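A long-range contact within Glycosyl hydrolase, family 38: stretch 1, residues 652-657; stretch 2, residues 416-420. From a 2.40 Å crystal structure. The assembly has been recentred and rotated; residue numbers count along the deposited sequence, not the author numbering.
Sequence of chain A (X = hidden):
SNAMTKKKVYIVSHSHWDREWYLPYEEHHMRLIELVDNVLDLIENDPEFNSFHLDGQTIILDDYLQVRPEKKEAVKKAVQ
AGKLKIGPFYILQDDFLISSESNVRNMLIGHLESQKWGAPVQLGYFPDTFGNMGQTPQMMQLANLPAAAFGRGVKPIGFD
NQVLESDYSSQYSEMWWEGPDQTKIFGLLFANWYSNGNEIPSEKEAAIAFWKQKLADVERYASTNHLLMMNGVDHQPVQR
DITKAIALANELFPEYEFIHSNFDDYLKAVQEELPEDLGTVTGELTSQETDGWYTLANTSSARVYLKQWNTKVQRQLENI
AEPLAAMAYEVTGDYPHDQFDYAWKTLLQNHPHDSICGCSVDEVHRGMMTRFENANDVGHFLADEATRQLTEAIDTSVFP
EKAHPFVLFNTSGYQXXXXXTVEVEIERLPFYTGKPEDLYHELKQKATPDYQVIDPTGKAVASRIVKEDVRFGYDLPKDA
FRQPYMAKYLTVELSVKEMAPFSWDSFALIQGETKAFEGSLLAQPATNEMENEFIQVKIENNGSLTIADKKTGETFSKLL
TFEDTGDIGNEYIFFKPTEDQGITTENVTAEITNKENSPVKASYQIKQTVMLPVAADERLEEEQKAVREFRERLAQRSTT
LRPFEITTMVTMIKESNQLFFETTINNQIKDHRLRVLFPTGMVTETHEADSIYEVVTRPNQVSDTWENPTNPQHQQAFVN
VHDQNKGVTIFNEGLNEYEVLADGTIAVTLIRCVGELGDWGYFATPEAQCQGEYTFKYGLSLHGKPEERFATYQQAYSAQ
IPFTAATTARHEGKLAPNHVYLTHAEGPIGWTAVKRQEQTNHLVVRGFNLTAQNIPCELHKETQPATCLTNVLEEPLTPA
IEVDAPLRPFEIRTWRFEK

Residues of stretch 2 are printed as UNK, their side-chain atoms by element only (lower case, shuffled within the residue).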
# COMPACT_ATOMS: atom_id res chain seq x y z
N MET A 652 -6.31 5.04 -36.72
CA MET A 652 -5.64 4.38 -37.83
C MET A 652 -4.45 5.22 -38.25
O MET A 652 -4.54 6.45 -38.34
CB MET A 652 -6.58 4.18 -39.02
CG MET A 652 -5.87 3.85 -40.33
SD MET A 652 -6.88 4.10 -41.79
CE MET A 652 -8.12 2.85 -41.54
N ILE A 653 -3.32 4.56 -38.52
CA ILE A 653 -2.14 5.22 -39.05
C ILE A 653 -1.90 4.73 -40.48
O ILE A 653 -2.46 3.72 -40.92
CB ILE A 653 -0.90 5.01 -38.16
CG1 ILE A 653 -0.47 3.54 -38.17
CG2 ILE A 653 -1.19 5.47 -36.74
CD1 ILE A 653 0.77 3.27 -37.35
N LYS A 654 -1.04 5.45 -41.20
CA LYS A 654 -0.87 5.19 -42.63
C LYS A 654 -0.13 3.88 -42.88
O LYS A 654 -0.53 3.10 -43.76
CB LYS A 654 -0.11 6.35 -43.28
CG LYS A 654 0.31 6.09 -44.72
CD LYS A 654 1.13 7.24 -45.27
CE LYS A 654 1.61 6.94 -46.68
NZ LYS A 654 2.41 8.06 -47.26
N GLU A 655 0.93 3.61 -42.12
CA GLU A 655 1.85 2.52 -42.44
C GLU A 655 1.59 1.26 -41.62
O GLU A 655 2.50 0.46 -41.40
CB GLU A 655 3.29 2.99 -42.23
CG GLU A 655 3.66 4.26 -42.98
CD GLU A 655 3.87 4.04 -44.47
OE1 GLU A 655 3.68 2.89 -44.94
OE2 GLU A 655 4.23 5.01 -45.17
N SER A 656 0.35 1.05 -41.18
CA SER A 656 0.03 -0.15 -40.41
C SER A 656 -1.41 -0.56 -40.67
O SER A 656 -2.28 0.29 -40.85
CB SER A 656 0.25 0.07 -38.91
OG SER A 656 -0.19 -1.05 -38.16
N ASN A 657 -1.65 -1.87 -40.67
CA ASN A 657 -2.99 -2.42 -40.78
C ASN A 657 -3.67 -2.57 -39.43
O ASN A 657 -4.78 -3.12 -39.37
CB ASN A 657 -2.94 -3.78 -41.49
CG ASN A 657 -2.23 -4.84 -40.67
OD1 ASN A 657 -1.33 -4.54 -39.87
ND2 ASN A 657 -2.62 -6.10 -40.86
N UNK A 416 8.97 -2.05 -35.67
CA UNK A 416 7.92 -1.24 -35.07
C UNK A 416 7.54 -0.09 -35.99
O UNK A 416 8.41 0.65 -36.47
c UNK A 416 7.51 0.16 -31.50
n UNK A 416 5.05 0.53 -31.46
c UNK A 416 8.35 -0.70 -33.70
c UNK A 416 6.27 0.27 -30.64
c UNK A 416 7.19 -0.65 -32.73
N UNK A 417 6.24 0.05 -36.23
CA UNK A 417 5.68 1.13 -37.04
C UNK A 417 4.67 1.88 -36.18
O UNK A 417 3.72 1.28 -35.67
c UNK A 417 5.02 0.59 -38.30
c UNK A 417 4.35 1.72 -39.07
o UNK A 417 6.01 -0.03 -39.13
N UNK A 418 4.87 3.19 -36.03
CA UNK A 418 4.06 3.96 -35.10
C UNK A 418 4.23 5.45 -35.39
O UNK A 418 5.33 5.90 -35.70
o UNK A 418 4.25 2.91 -30.95
c UNK A 418 4.45 3.65 -33.65
c UNK A 418 3.86 4.57 -32.60
c UNK A 418 4.20 4.14 -31.19
o UNK A 418 4.42 5.01 -30.33
N UNK A 419 3.13 6.19 -35.29
CA UNK A 419 3.16 7.65 -35.32
C UNK A 419 3.47 8.12 -33.90
O UNK A 419 2.61 8.05 -33.01
c UNK A 419 1.86 9.75 -35.71
c UNK A 419 1.84 8.24 -35.83
c UNK A 419 1.61 7.82 -37.27
N UNK A 420 4.70 8.58 -33.68
CA UNK A 420 5.22 8.83 -32.35
C UNK A 420 5.06 10.30 -31.99
O UNK A 420 5.00 11.18 -32.86
c UNK A 420 6.91 7.09 -33.00
c UNK A 420 6.70 8.40 -32.26
c UNK A 420 7.15 8.27 -30.81

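Position 416 carries five side-chain atoms, four carbons in an unbranched row ending in a nitrogen. The side chain is out of reach of stretch 1, its terminal nitrogen lying 7.8 Å from CD1 of Ile653, so the evidence is composition alone: a four-carbon chain with a terminal amine is lysine, Lys416. Its NZ has a partner within its own strand, two residues on.

Position 417 has three side-chain atoms, with CB bearing one oxygen and one carbon. Its CA-to-CB bond points toward stretch 1, and the terminal carbon lies 3.2 Å from O of Glu655 and 3.6 Å from CB of Glu655. A branched CB with one hydroxyl and one methyl identifies threonine, Thr417. With chi1 at -64° (m), CG2 is the atom directed at the loop, while OG1 is hydrogen-bonded elsewhere in the structure.

Position 418 shows three carbons in a row, the third carrying two oxygens, and its CA-to-CB bond points away from stretch 1. What touches the other stretch is backbone: CA of position 418 lies 4.0 Å from CD1 of Ile653. A carboxylate closing a three-carbon chain makes this glutamate, Glu418. Its OE1 accepts a 2.6 Å hydrogen bond from NZ of Lys416, part of a salt bridge between alternate residues of the strand.

Position 419 has three carbons and no heteroatom, CB carrying two methyls, and it again points toward stretch 1. One methyl lies 3.7 Å from CG2 of Ile653. This short, CB-branched hydrocarbon is valine, Val419; chi1 is 174° (t), and the methyl in contact is CG2.

Position 420 has the same pattern, three carbons branched at CB, but the nearer methyl carbon of position 420 stays 8.4 Å from CD1 of Ile653. It too is valine, Val420, buried yet without a part in this contact.

The contact thus rests on the strand's alternation: Thr417 and Val419 point toward stretch 1, with Glu418 directed away between them. Ile653, with chi1 67° (p) and chi2 178° (t), spans this pair, its CG2 meeting Val419 while its CD1 reaches the backbone, 3.9 Å from O of Thr417. The register agrees, CA of Ile653 lying 6.9 Å from CA of Val419 and CA of Ser656 6.7 Å from CA of Thr417. Beyond the end of the strand at Ile653, the loop brings Glu655 against the Thr417 methyl, although the end of the Glu655 side chain leads away. No hydrogen bond or salt bridge joins the stretches; 203 Å² of summed buried surface is held by packing across at least 234 residues of sequence.

Stretch 2 (416-420) KTEVV
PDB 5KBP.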